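Long-range contacts in stromal cell-derived factor 2-like protein (Arabidopsis thaliana, PDB 3MAL), which takes part in protein quality control and the unfolded protein response of the endoplasmic reticulum, in a complex with ERDJ3B and BIP1: residues L26-T31 with K179-W184; Y154-D159 with C173-K178; L129-S134 with Q142-Q147; F33-H38 with Q49-F54. One frame throughout, in Å; residues are numbered along the deposited sequence.

Contact 1 of 4, residues L26-T31 with K179-W184; sequences LMHEKT and KADNIW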
loop_
_atom_site.group_PDB
_atom_site.type_symbol
_atom_site.label_atom_id
_atom_site.label_comp_id
_atom_site.label_asym_id
_atom_site.label_seq_id
_atom_site.Cartn_x
_atom_site.Cartn_y
_atom_site.Cartn_z
ATOM N N LEU A 26 -6.850 0.715 2.207
ATOM C CA LEU A 26 -6.535 -0.612 1.720
ATOM C C LEU A 26 -6.653 -1.581 2.880
ATOM O O LEU A 26 -5.869 -1.517 3.837
ATOM C CB LEU A 26 -5.123 -0.626 1.120
ATOM C CG LEU A 26 -4.883 -1.756 0.126
ATOM C CD1 LEU A 26 -5.626 -1.528 -1.209
ATOM C CD2 LEU A 26 -3.359 -1.938 -0.097
ATOM N N MET A 27 -7.649 -2.462 2.811
ATOM C CA MET A 27 -7.926 -3.393 3.876
ATOM C C MET A 27 -7.353 -4.773 3.569
ATOM O O MET A 27 -7.568 -5.317 2.478
ATOM C CB MET A 27 -9.434 -3.495 4.101
ATOM C CG MET A 27 -9.829 -4.347 5.313
ATOM S SD MET A 27 -11.594 -4.741 5.408
ATOM C CE MET A 27 -11.675 -6.082 4.236
ATOM N N HIS A 28 -6.634 -5.318 4.552
ATOM C CA HIS A 28 -6.119 -6.693 4.541
ATOM C C HIS A 28 -7.296 -7.669 4.585
ATOM O O HIS A 28 -8.102 -7.633 5.514
ATOM C CB HIS A 28 -5.235 -6.869 5.773
ATOM C CG HIS A 28 -4.526 -8.190 5.854
ATOM N ND1 HIS A 28 -3.619 -8.621 4.909
ATOM C CD2 HIS A 28 -4.556 -9.150 6.808
ATOM C CE1 HIS A 28 -3.126 -9.793 5.271
ATOM N NE2 HIS A 28 -3.692 -10.145 6.411
ATOM N N GLU A 29 -7.437 -8.515 3.580
ATOM C CA GLU A 29 -8.651 -9.361 3.574
ATOM C C GLU A 29 -8.838 -10.265 4.792
ATOM O O GLU A 29 -9.939 -10.382 5.301
ATOM C CB GLU A 29 -8.761 -10.203 2.322
ATOM C CG GLU A 29 -10.092 -10.977 2.290
ATOM C CD GLU A 29 -10.254 -11.777 1.010
ATOM O OE1 GLU A 29 -9.322 -12.536 0.651
ATOM O OE2 GLU A 29 -11.328 -11.669 0.362
ATOM N N LYS A 30 -7.770 -10.919 5.234
ATOM C CA LYS A 30 -7.819 -11.888 6.309
ATOM C C LYS A 30 -8.076 -11.244 7.675
ATOM O O LYS A 30 -8.954 -11.682 8.412
ATOM C CB LYS A 30 -6.475 -12.620 6.322
ATOM C CG LYS A 30 -6.511 -14.035 6.829
ATOM C CD LYS A 30 -7.264 -14.938 5.882
ATOM C CE LYS A 30 -7.168 -16.377 6.381
ATOM N NZ LYS A 30 -8.081 -17.303 5.613
ATOM N N THR A 31 -7.318 -10.211 8.032
ATOM C CA THR A 31 -7.450 -9.632 9.363
ATOM C C THR A 31 -8.363 -8.399 9.437
ATOM O O THR A 31 -8.761 -7.980 10.531
ATOM C CB THR A 31 -6.079 -9.192 9.904
ATOM O OG1 THR A 31 -5.583 -8.135 9.078
ATOM C CG2 THR A 31 -5.094 -10.357 9.923
ATOM N N LYS A 179 -0.307 -15.772 -1.044
ATOM C CA LYS A 179 -0.988 -16.444 0.047
ATOM C C LYS A 179 -2.252 -15.686 0.389
ATOM O O LYS A 179 -2.447 -14.546 -0.062
ATOM C CB LYS A 179 -0.094 -16.503 1.300
ATOM C CG LYS A 179 1.209 -17.274 1.139
ATOM C CD LYS A 179 1.961 -17.318 2.485
ATOM C CE LYS A 179 3.244 -18.131 2.362
ATOM N NZ LYS A 179 4.022 -18.201 3.648
ATOM N N ALA A 180 -3.098 -16.296 1.212
ATOM C CA ALA A 180 -4.317 -15.644 1.698
ATOM C C ALA A 180 -4.006 -14.303 2.395
ATOM O O ALA A 180 -4.756 -13.336 2.254
ATOM C CB ALA A 180 -5.065 -16.585 2.638
ATOM N N ASP A 181 -2.887 -14.257 3.120
ATOM C CA ASP A 181 -2.469 -13.053 3.863
ATOM C C ASP A 181 -1.810 -11.983 2.994
ATOM O O ASP A 181 -1.291 -10.995 3.527
ATOM C CB ASP A 181 -1.499 -13.417 5.001
ATOM C CG ASP A 181 -2.190 -14.050 6.205
ATOM O OD1 ASP A 181 -3.344 -13.711 6.518
ATOM O OD2 ASP A 181 -1.549 -14.894 6.863
ATOM N N ASN A 182 -1.789 -12.152 1.670
ATOM C CA ASN A 182 -1.428 -11.001 0.820
ATOM C C ASN A 182 -2.517 -10.558 -0.164
ATOM O O ASN A 182 -2.240 -9.946 -1.186
ATOM C CB ASN A 182 0.001 -11.077 0.206
ATOM C CG ASN A 182 0.354 -12.432 -0.366
ATOM O OD1 ASN A 182 -0.286 -12.908 -1.312
ATOM N ND2 ASN A 182 1.433 -13.040 0.162
ATOM N N ILE A 183 -3.762 -10.879 0.163
ATOM C CA ILE A 183 -4.861 -10.307 -0.585
ATOM C C ILE A 183 -5.396 -9.075 0.148
ATOM O O ILE A 183 -5.505 -9.035 1.391
ATOM C CB ILE A 183 -5.951 -11.347 -0.944
ATOM C CG1 ILE A 183 -7.000 -10.733 -1.886
ATOM C CG2 ILE A 183 -6.564 -11.949 0.300
ATOM C CD1 ILE A 183 -8.116 -9.980 -1.191
ATOM N N TRP A 184 -5.655 -8.035 -0.635
ATOM C CA TRP A 184 -6.143 -6.762 -0.111
ATOM C C TRP A 184 -7.397 -6.318 -0.874
ATOM O O TRP A 184 -7.672 -6.798 -1.973
ATOM C CB TRP A 184 -5.054 -5.680 -0.245
ATOM C CG TRP A 184 -3.809 -5.973 0.571
ATOM C CD1 TRP A 184 -2.792 -6.827 0.244
ATOM C CD2 TRP A 184 -3.458 -5.406 1.847
ATOM N NE1 TRP A 184 -1.832 -6.826 1.234
ATOM C CE2 TRP A 184 -2.216 -5.967 2.227
ATOM C CE3 TRP A 184 -4.073 -4.493 2.702
ATOM C CZ2 TRP A 184 -1.575 -5.632 3.431
ATOM C CZ3 TRP A 184 -3.440 -4.154 3.901
ATOM C CH2 TRP A 184 -2.200 -4.720 4.248
HETATM O O HOH W 1 -5.406 -10.970 3.446
#
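Ala180 lies beside the Lys30 chain, and water 1 links their backbones: it accepts from Lys30 N and donates to Ala180 O (2.7 Å) and Ile183 O. At Asp181, OD1 rests on the aliphatic chain of Lys30, 3.2 Å from CG, which stands anti to the backbone N (chi1 -151°); Lys30 NZ is 6.0 Å from OD1, not in contact. Ile183 O is gripped twice, by the water and by Glu29 N at 3.0 Å, nearly straight (170°). The Glu29 carboxylate forms a salt bridge with Arg143. Trp184 buries more surface here than any other residue. Its indole is flanked on one face by Leu26 CD2, 3.5 Å from the ring plane, and on the opposite face by His28, whose imidazole meets it edge-to-face with the planes at 62°. His28 CB lies 4.0 Å from the six-membered ring's centroid. Trp184 NE1 donates to Leu155 O. Pairing of His28 with Trp184 joins the first and last strands, 23-28 and 184-190, the closure of a beta-trefoil barrel.

Contact 2 of 4, residues Y154-D159 with C173-K178; sequences YLHSHD and CGIREK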
loop_
_atom_site.group_PDB
_atom_site.type_symbol
_atom_site.label_atom_id
_atom_site.label_comp_id
_atom_site.label_asym_id
_atom_site.label_seq_id
_atom_site.Cartn_x
_atom_site.Cartn_y
_atom_site.Cartn_z
ATOM N N TYR A 154 5.095 -9.411 -2.462
ATOM C CA TYR A 154 3.681 -9.034 -2.354
ATOM C C TYR A 154 3.505 -8.324 -1.024
ATOM O O TYR A 154 4.010 -8.797 0.001
ATOM C CB TYR A 154 2.757 -10.265 -2.401
ATOM C CG TYR A 154 2.862 -10.999 -3.697
ATOM C CD1 TYR A 154 2.260 -10.483 -4.849
ATOM C CD2 TYR A 154 3.609 -12.175 -3.800
ATOM C CE1 TYR A 154 2.348 -11.140 -6.063
ATOM C CE2 TYR A 154 3.703 -12.850 -5.025
ATOM C CZ TYR A 154 3.070 -12.307 -6.157
ATOM O OH TYR A 154 3.143 -12.919 -7.394
ATOM N N LEU A 155 2.819 -7.181 -1.052
ATOM C CA LEU A 155 2.404 -6.497 0.165
ATOM C C LEU A 155 1.633 -7.498 1.044
ATOM O O LEU A 155 0.656 -8.126 0.596
ATOM C CB LEU A 155 1.501 -5.292 -0.188
ATOM C CG LEU A 155 1.073 -4.439 1.009
ATOM C CD1 LEU A 155 2.282 -3.644 1.532
ATOM C CD2 LEU A 155 -0.062 -3.497 0.582
ATOM N N HIS A 156 2.037 -7.601 2.304
ATOM C CA HIS A 156 1.621 -8.710 3.153
ATOM C C HIS A 156 1.344 -8.203 4.561
ATOM O O HIS A 156 2.014 -7.289 5.021
ATOM C CB HIS A 156 2.774 -9.731 3.212
ATOM C CG HIS A 156 2.368 -11.075 3.721
ATOM N ND1 HIS A 156 2.434 -11.416 5.057
ATOM C CD2 HIS A 156 1.919 -12.172 3.072
ATOM C CE1 HIS A 156 2.029 -12.663 5.211
ATOM N NE2 HIS A 156 1.724 -13.146 4.021
ATOM N N SER A 157 0.328 -8.766 5.224
ATOM C CA SER A 157 0.194 -8.613 6.660
ATOM C C SER A 157 -0.255 -9.928 7.310
ATOM O O SER A 157 -0.426 -10.960 6.637
ATOM C CB SER A 157 -0.756 -7.455 7.023
ATOM O OG SER A 157 -0.476 -6.968 8.334
ATOM N N HIS A 158 -0.416 -9.882 8.630
ATOM C CA HIS A 158 -0.713 -11.072 9.444
ATOM C C HIS A 158 -0.928 -10.661 10.898
ATOM O O HIS A 158 -0.627 -9.538 11.291
ATOM C CB HIS A 158 0.397 -12.140 9.390
ATOM C CG HIS A 158 1.800 -11.594 9.324
ATOM N ND1 HIS A 158 2.843 -12.305 8.764
ATOM C CD2 HIS A 158 2.330 -10.412 9.725
ATOM C CE1 HIS A 158 3.955 -11.591 8.827
ATOM N NE2 HIS A 158 3.673 -10.437 9.413
ATOM N N ASP A 159 -1.422 -11.598 11.688
ATOM C CA ASP A 159 -1.690 -11.385 13.101
ATOM C C ASP A 159 -0.364 -11.474 13.883
ATOM O O ASP A 159 -0.187 -12.351 14.731
ATOM C CB ASP A 159 -2.674 -12.462 13.564
ATOM C CG ASP A 159 -3.174 -12.242 14.967
ATOM O OD1 ASP A 159 -3.177 -11.092 15.440
ATOM O OD2 ASP A 159 -3.548 -13.243 15.601
ATOM N N CYS A 173 4.698 -6.294 5.712
ATOM C CA CYS A 173 5.977 -6.696 5.106
ATOM C C CYS A 173 5.726 -7.184 3.683
ATOM O O CYS A 173 4.596 -7.119 3.202
ATOM C CB CYS A 173 6.650 -7.780 5.955
ATOM S SG CYS A 173 5.711 -9.310 6.073
ATOM N N GLY A 174 6.791 -7.626 3.009
ATOM C CA GLY A 174 6.697 -8.205 1.666
ATOM C C GLY A 174 7.182 -9.647 1.712
ATOM O O GLY A 174 8.191 -9.936 2.378
ATOM N N ILE A 175 6.433 -10.564 1.083
ATOM C CA ILE A 175 6.874 -11.974 0.946
ATOM C C ILE A 175 6.772 -12.411 -0.495
ATOM O O ILE A 175 6.092 -11.774 -1.317
ATOM C CB ILE A 175 6.119 -12.999 1.857
ATOM C CG1 ILE A 175 4.731 -13.326 1.271
ATOM C CG2 ILE A 175 6.091 -12.515 3.336
ATOM C CD1 ILE A 175 4.045 -14.495 1.916
ATOM N N ARG A 176 7.428 -13.509 -0.815
ATOM C CA ARG A 176 7.595 -13.833 -2.219
ATOM C C ARG A 176 6.518 -14.712 -2.829
ATOM O O ARG A 176 6.427 -14.788 -4.044
ATOM C CB ARG A 176 8.977 -14.419 -2.442
ATOM C CG ARG A 176 10.070 -13.459 -1.948
ATOM C CD ARG A 176 10.817 -12.791 -3.064
ATOM N NE ARG A 176 11.774 -11.814 -2.550
ATOM C CZ ARG A 176 12.966 -11.570 -3.102
ATOM N NH1 ARG A 176 13.365 -12.264 -4.173
ATOM N NH2 ARG A 176 13.770 -10.651 -2.579
ATOM N N GLU A 177 5.703 -15.353 -1.997
ATOM C CA GLU A 177 4.639 -16.240 -2.472
ATOM C C GLU A 177 3.239 -15.643 -2.297
ATOM O O GLU A 177 2.948 -15.002 -1.280
ATOM C CB GLU A 177 4.665 -17.572 -1.681
ATOM C CG GLU A 177 5.959 -18.381 -1.825
ATOM C CD GLU A 177 7.121 -17.769 -1.066
ATOM O OE1 GLU A 177 6.939 -17.312 0.080
ATOM O OE2 GLU A 177 8.215 -17.724 -1.622
ATOM N N LYS A 178 2.352 -15.954 -3.244
ATOM C CA LYS A 178 0.930 -15.628 -3.109
ATOM C C LYS A 178 0.327 -16.450 -1.993
ATOM O O LYS A 178 0.475 -17.682 -1.955
ATOM C CB LYS A 178 0.169 -15.882 -4.421
ATOM C CG LYS A 178 0.706 -15.103 -5.594
ATOM C CD LYS A 178 -0.265 -15.181 -6.786
ATOM C CE LYS A 178 0.138 -14.172 -7.821
ATOM N NZ LYS A 178 -0.848 -14.118 -8.947
#
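The imidazole of His156 lies against Ile175, whose CG2 sits over one ring face, 4.1 Å from the centroid and 13° off the normal, while CD1 reaches 3.4 Å from His156 CD2. His156, Ile175, Tyr154 and Cys173 share one face of the sheet; CG of His156 is anti to the backbone N (chi1 -164°). Cys173 SG approaches two rings obliquely, 4.0 Å from His156 ND1 and also 4.0 Å from His158 CE1. His156 ND1 is buried and has no polar partner in the model, whereas His158 NE2 is bonded to Glu171. The two segments belong to the hairpin of strands 154-161 and 170-175, within the third MIR repeat; in a beta-trefoil the middle two strands of each repeat form such a cap hairpin. On the other face Leu155 is paired with Gly174, which puts no side chain beside it, and Gly174 CA lies 3.2 Å from Tyr154 O. Hydrogen bonds run both ways between Tyr154 and Ile175, and Cys173 N donates to His156 O. Past the end of strand 170-175, Arg176 O lies at the edge of the Tyr154 ring, and the extended Lys178 chain crosses its phenol end, CE 3.3 Å from Tyr154 OH.

Contact 3 of 4, residues L129-S134 with Q142-Q147; sequences LIIEGS and QRVRLQ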
loop_
_atom_site.group_PDB
_atom_site.type_symbol
_atom_site.label_atom_id
_atom_site.label_comp_id
_atom_site.label_asym_id
_atom_site.label_seq_id
_atom_site.Cartn_x
_atom_site.Cartn_y
_atom_site.Cartn_z
ATOM N N LEU A 129 -0.300 -3.559 -9.625
ATOM C CA LEU A 129 -1.637 -3.979 -9.207
ATOM C C LEU A 129 -2.026 -5.261 -9.947
ATOM O O LEU A 129 -1.954 -5.332 -11.181
ATOM C CB LEU A 129 -2.700 -2.901 -9.446
ATOM C CG LEU A 129 -4.127 -3.395 -9.128
ATOM C CD1 LEU A 129 -4.428 -3.370 -7.608
ATOM C CD2 LEU A 129 -5.149 -2.581 -9.883
ATOM N N ILE A 130 -2.431 -6.266 -9.183
ATOM C CA ILE A 130 -2.827 -7.551 -9.752
ATOM C C ILE A 130 -4.234 -7.845 -9.280
ATOM O O ILE A 130 -4.457 -8.083 -8.089
ATOM C CB ILE A 130 -1.862 -8.675 -9.314
ATOM C CG1 ILE A 130 -0.426 -8.320 -9.753
ATOM C CG2 ILE A 130 -2.280 -10.016 -9.927
ATOM C CD1 ILE A 130 0.652 -9.232 -9.195
ATOM N N ILE A 131 -5.196 -7.780 -10.190
ATOM C CA ILE A 131 -6.571 -8.059 -9.798
ATOM C C ILE A 131 -6.797 -9.561 -9.863
ATOM O O ILE A 131 -6.539 -10.186 -10.887
ATOM C CB ILE A 131 -7.599 -7.313 -10.673
ATOM C CG1 ILE A 131 -7.359 -5.796 -10.615
ATOM C CG2 ILE A 131 -9.037 -7.656 -10.236
ATOM C CD1 ILE A 131 -8.227 -5.025 -11.611
ATOM N N GLU A 132 -7.308 -10.132 -8.779
ATOM C CA GLU A 132 -7.382 -11.587 -8.693
ATOM C C GLU A 132 -8.332 -12.275 -9.693
ATOM O O GLU A 132 -7.940 -13.255 -10.344
ATOM C CB GLU A 132 -7.577 -12.049 -7.242
ATOM C CG GLU A 132 -6.253 -11.978 -6.488
ATOM C CD GLU A 132 -5.173 -12.828 -7.159
ATOM O OE1 GLU A 132 -5.520 -13.970 -7.555
ATOM O OE2 GLU A 132 -4.003 -12.364 -7.307
ATOM N N GLY A 133 -9.540 -11.751 -9.863
ATOM C CA GLY A 133 -10.438 -12.261 -10.917
ATOM C C GLY A 133 -10.076 -11.812 -12.336
ATOM O O GLY A 133 -8.950 -11.379 -12.610
ATOM N N SER A 134 -11.040 -11.930 -13.248
ATOM C CA SER A 134 -10.868 -11.484 -14.631
ATOM C C SER A 134 -11.202 -9.989 -14.784
ATOM O O SER A 134 -11.208 -9.475 -15.918
ATOM C CB SER A 134 -11.757 -12.315 -15.563
ATOM O OG SER A 134 -13.117 -12.159 -15.180
ATOM N N GLN A 142 -12.920 -5.211 -4.611
ATOM C CA GLN A 142 -12.466 -6.426 -5.326
ATOM C C GLN A 142 -11.143 -6.903 -4.754
ATOM O O GLN A 142 -10.352 -6.112 -4.251
ATOM C CB GLN A 142 -12.388 -6.305 -6.873
ATOM C CG GLN A 142 -11.575 -5.219 -7.285
ATOM C CD GLN A 142 -11.179 -5.181 -8.739
ATOM O OE1 GLN A 142 -11.900 -5.547 -9.698
ATOM N NE2 GLN A 142 -10.052 -4.627 -8.914
ATOM N N ARG A 143 -10.885 -8.198 -4.862
ATOM C CA ARG A 143 -9.696 -8.787 -4.271
ATOM C C ARG A 143 -8.505 -8.517 -5.179
ATOM O O ARG A 143 -8.567 -8.771 -6.394
ATOM C CB ARG A 143 -9.930 -10.284 -4.080
ATOM C CG ARG A 143 -11.082 -10.588 -3.104
ATOM C CD ARG A 143 -11.567 -12.034 -3.210
ATOM N NE ARG A 143 -10.895 -12.860 -2.214
ATOM C CZ ARG A 143 -9.931 -13.739 -2.469
ATOM N NH1 ARG A 143 -9.516 -13.940 -3.719
ATOM N NH2 ARG A 143 -9.389 -14.426 -1.467
ATOM N N VAL A 144 -7.439 -7.960 -4.600
ATOM C CA VAL A 144 -6.242 -7.587 -5.376
ATOM C C VAL A 144 -4.992 -7.946 -4.579
ATOM O O VAL A 144 -5.049 -8.187 -3.365
ATOM C CB VAL A 144 -6.194 -6.040 -5.727
ATOM C CG1 VAL A 144 -7.449 -5.605 -6.492
ATOM C CG2 VAL A 144 -6.009 -5.170 -4.453
ATOM N N ARG A 145 -3.863 -7.972 -5.273
ATOM C CA ARG A 145 -2.553 -8.038 -4.615
ATOM C C ARG A 145 -1.790 -6.847 -5.145
ATOM O O ARG A 145 -2.115 -6.339 -6.223
ATOM C CB ARG A 145 -1.817 -9.338 -4.972
ATOM C CG ARG A 145 -2.524 -10.604 -4.489
ATOM C CD ARG A 145 -1.658 -11.880 -4.654
ATOM N NE ARG A 145 -2.523 -13.049 -4.865
ATOM C CZ ARG A 145 -2.961 -13.866 -3.915
ATOM N NH1 ARG A 145 -2.618 -13.699 -2.657
ATOM N NH2 ARG A 145 -3.728 -14.877 -4.240
ATOM N N LEU A 146 -0.793 -6.394 -4.391
ATOM C CA LEU A 146 0.156 -5.384 -4.876
ATOM C C LEU A 146 1.563 -5.970 -4.784
ATOM O O LEU A 146 2.053 -6.306 -3.697
ATOM C CB LEU A 146 0.048 -4.116 -4.037
ATOM C CG LEU A 146 -1.251 -3.317 -4.176
ATOM C CD1 LEU A 146 -1.367 -2.367 -3.022
ATOM C CD2 LEU A 146 -1.280 -2.576 -5.506
ATOM N N GLN A 147 2.205 -6.093 -5.935
ATOM C CA GLN A 147 3.538 -6.690 -6.003
ATOM C C GLN A 147 4.614 -5.631 -6.221
ATOM O O GLN A 147 4.593 -4.891 -7.200
ATOM C CB GLN A 147 3.605 -7.780 -7.076
ATOM C CG GLN A 147 4.930 -8.558 -7.027
ATOM C CD GLN A 147 5.056 -9.626 -8.088
ATOM O OE1 GLN A 147 4.455 -9.529 -9.164
ATOM N NE2 GLN A 147 5.842 -10.668 -7.789
HETATM O O HOH W 2 -10.824 -9.925 -8.015
#
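The guanidinium of Arg145 has Glu132 OE2 near its edge, 2.9 Å from NE and 25° out of the group's plane. From the acid's side the same salt bridge arrives above the carboxylate, the two planes standing 72° apart. NH1 turns elsewhere, to Lys179 O and Asn182 OD1, and the Arg143 guanidinium, oblique to Glu132 CB, pairs with Glu29. These charges decorate a hairpin of strands 127-131 and 143-148, two adjacent strands of the beta-trefoil barrel. Ile130 and Arg145 exchange a pair of backbone hydrogen bonds with their side chains on the same face, Ile130 CD1 reaching Gln147 CB at 3.9 Å. The face of Leu129, Ile131, Val144 and Leu146 is buried: a chi2 of 80° puts Leu129 CD1 3.7 Å from Val144 CB and 3.9 Å from Leu146 CD2. Where the strand ends, Glu132 N donates to Arg143 O, and water 2 donates to that same oxygen at 3.0 Å while accepting from Gly133 N at 2.9 Å.

Contact 4 of 4, residues F33-H38 with Q49-F54; sequences FRLHSH and QSVTGF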
loop_
_atom_site.group_PDB
_atom_site.type_symbol
_atom_site.label_atom_id
_atom_site.label_comp_id
_atom_site.label_asym_id
_atom_site.label_seq_id
_atom_site.Cartn_x
_atom_site.Cartn_y
_atom_site.Cartn_z
ATOM N N PHE A 33 -7.447 -5.405 9.024
ATOM C CA PHE A 33 -6.652 -4.215 9.397
ATOM C C PHE A 33 -6.375 -3.321 8.181
ATOM O O PHE A 33 -6.316 -3.795 7.037
ATOM C CB PHE A 33 -5.329 -4.614 10.101
ATOM C CG PHE A 33 -5.496 -5.015 11.576
ATOM C CD1 PHE A 33 -6.503 -5.913 11.977
ATOM C CD2 PHE A 33 -4.635 -4.508 12.550
ATOM C CE1 PHE A 33 -6.656 -6.277 13.346
ATOM C CE2 PHE A 33 -4.767 -4.868 13.897
ATOM C CZ PHE A 33 -5.792 -5.763 14.297
ATOM N N ARG A 34 -6.201 -2.024 8.426
ATOM C CA ARG A 34 -5.985 -1.083 7.337
ATOM C C ARG A 34 -4.509 -0.678 7.180
ATOM O O ARG A 34 -3.810 -0.407 8.154
ATOM C CB ARG A 34 -6.830 0.184 7.527
ATOM C CG ARG A 34 -8.275 0.028 7.244
ATOM C CD ARG A 34 -9.014 -0.361 8.514
ATOM N NE ARG A 34 -10.405 0.066 8.481
ATOM C CZ ARG A 34 -11.425 -0.772 8.406
ATOM N NH1 ARG A 34 -11.194 -2.080 8.395
ATOM N NH2 ARG A 34 -12.667 -0.312 8.368
ATOM N N LEU A 35 -4.052 -0.608 5.934
ATOM C CA LEU A 35 -2.724 -0.075 5.649
ATOM C C LEU A 35 -2.603 1.346 6.219
ATOM O O LEU A 35 -3.435 2.213 5.943
ATOM C CB LEU A 35 -2.454 -0.124 4.128
ATOM C CG LEU A 35 -1.022 0.196 3.661
ATOM C CD1 LEU A 35 -0.048 -0.927 4.096
ATOM C CD2 LEU A 35 -0.971 0.455 2.136
ATOM N N HIS A 36 -1.550 1.578 7.008
ATOM C CA HIS A 36 -1.454 2.738 7.857
ATOM C C HIS A 36 -0.004 3.239 7.977
ATOM O O HIS A 36 0.964 2.459 7.956
ATOM C CB HIS A 36 -2.035 2.351 9.235
ATOM C CG HIS A 36 -1.796 3.340 10.340
ATOM N ND1 HIS A 36 -0.676 3.302 11.136
ATOM C CD2 HIS A 36 -2.591 4.308 10.859
ATOM C CE1 HIS A 36 -0.755 4.253 12.050
ATOM N NE2 HIS A 36 -1.913 4.872 11.907
ATOM N N SER A 37 0.151 4.559 8.072
ATOM C CA SER A 37 1.475 5.131 8.361
ATOM C C SER A 37 1.339 6.282 9.333
ATOM O O SER A 37 0.234 6.609 9.776
ATOM C CB SER A 37 2.248 5.519 7.075
ATOM O OG SER A 37 3.648 5.662 7.329
ATOM N N HIS A 38 2.460 6.900 9.667
ATOM C CA HIS A 38 2.491 7.894 10.725
ATOM C C HIS A 38 3.907 8.442 10.772
ATOM O O HIS A 38 4.789 7.890 10.134
ATOM C CB HIS A 38 2.075 7.288 12.079
ATOM C CG HIS A 38 2.631 5.913 12.372
ATOM N ND1 HIS A 38 2.078 5.087 13.330
ATOM C CD2 HIS A 38 3.672 5.227 11.846
ATOM C CE1 HIS A 38 2.773 3.964 13.397
ATOM N NE2 HIS A 38 3.750 4.027 12.512
ATOM N N GLN A 49 10.440 5.782 7.603
ATOM C CA GLN A 49 9.115 5.876 8.245
ATOM C C GLN A 49 8.406 4.535 8.178
ATOM O O GLN A 49 8.353 3.896 7.103
ATOM C CB GLN A 49 8.273 6.941 7.543
ATOM C CG GLN A 49 6.887 7.223 8.187
ATOM C CD GLN A 49 6.150 8.356 7.483
ATOM O OE1 GLN A 49 5.139 8.132 6.800
ATOM N NE2 GLN A 49 6.665 9.579 7.627
ATOM N N SER A 50 7.834 4.115 9.306
ATOM C CA SER A 50 7.217 2.803 9.419
ATOM C C SER A 50 5.785 2.767 8.880
ATOM O O SER A 50 5.115 3.799 8.731
ATOM C CB SER A 50 7.244 2.332 10.873
ATOM O OG SER A 50 6.456 3.200 11.679
ATOM N N VAL A 51 5.370 1.563 8.518
ATOM C CA VAL A 51 4.049 1.283 7.944
ATOM C C VAL A 51 3.509 0.084 8.753
ATOM O O VAL A 51 4.262 -0.828 9.077
ATOM C CB VAL A 51 4.174 0.945 6.426
ATOM C CG1 VAL A 51 2.869 0.321 5.884
ATOM C CG2 VAL A 51 4.560 2.183 5.625
ATOM N N THR A 52 2.220 0.104 9.091
ATOM C CA THR A 52 1.592 -0.943 9.901
ATOM C C THR A 52 0.187 -1.254 9.422
ATOM O O THR A 52 -0.356 -0.566 8.534
ATOM C CB THR A 52 1.465 -0.535 11.404
ATOM O OG1 THR A 52 0.476 0.497 11.545
ATOM C CG2 THR A 52 2.804 -0.074 11.983
ATOM N N GLY A 53 -0.393 -2.304 10.002
ATOM C CA GLY A 53 -1.814 -2.573 9.896
ATOM C C GLY A 53 -2.541 -1.972 11.087
ATOM O O GLY A 53 -2.185 -2.229 12.219
ATOM N N PHE A 54 -3.555 -1.158 10.818
ATOM C CA PHE A 54 -4.289 -0.413 11.855
ATOM C C PHE A 54 -5.781 -0.849 11.927
ATOM O O PHE A 54 -6.489 -0.816 10.929
ATOM C CB PHE A 54 -4.189 1.086 11.531
ATOM C CG PHE A 54 -4.676 1.976 12.617
ATOM C CD1 PHE A 54 -3.803 2.391 13.630
ATOM C CD2 PHE A 54 -6.000 2.418 12.635
ATOM C CE1 PHE A 54 -4.255 3.228 14.647
ATOM C CE2 PHE A 54 -6.461 3.262 13.655
ATOM C CZ PHE A 54 -5.594 3.664 14.659
#
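Arg34 and Phe54 bond in both directions along the backbone, Arg34 N to Phe54 O and Phe54 N to Arg34 O, each at 2.8 Å. His36 and Thr52 do the same, although the bond from His36 N is weak. Among the side chains, His38 NE2 donates to Ser50 OG at 2.9 Å, with the hydroxyl oxygen in the ring plane, and the serine oxygen is also bonded to Val40 O. The neighbouring hydroxyl, Ser37 OG, stands between two acceptors, 2.8 Å from Ser50 O and 2.9 Å from Gln49 OE1, with one proton to serve either. His36 ND1 gives a longer bond to Thr52 OG1 (3.1 Å), the acceptor lying 31° out of the imidazole plane; this bond, with the Phe54 stack, restrains the rotation of the ring, and the threonine oxygen is further bonded to Gln169. Strands 34-38 and 49-54 thus form an antiparallel pair within the first MIR repeat, matching the two middle strands that make a cap hairpin in each repeat of a beta-trefoil. Phe54 CG is anti to the backbone N (chi1 -170°), and CD1 lies over one face of the His36 ring, toward its rim, in an offset stack with centroids 4.5 Å apart and planes at 14°. On the other side of the sheet, Leu35 CD1 touches Val51 CG1 at 3.6 Å. Gly53, paired with Leu35, has no side chain on that face, and Phe33 turns its ring edge to the glycine, with CD2 3.4 Å from Gly53 O.

Contact 1 closes the loop of chain inside which the other three are nested. It touches each of them: contact 2 through Asn182 ND2 to Glu177 O, contact 3 through Trp184 N to Val144 O (2.8 Å), and contact 4 through Leu26 O to Leu35 N (2.9 Å). Contacts 1 and 3 both reach the barrel; contacts 2 and 4, centres about 14 Å apart, join strands of the second sheet and repeat one pattern, Leu-His-Ser-His opposite a strand with glycine beside the leucine. Contacts 3 and 4 lie on opposite sides of the chain's centre, about 20 Å between centres. A sulfate, probably from the crystallisation liquor, sits by the Gln142 side chain in contact 3, nearest atoms about 3 Å apart.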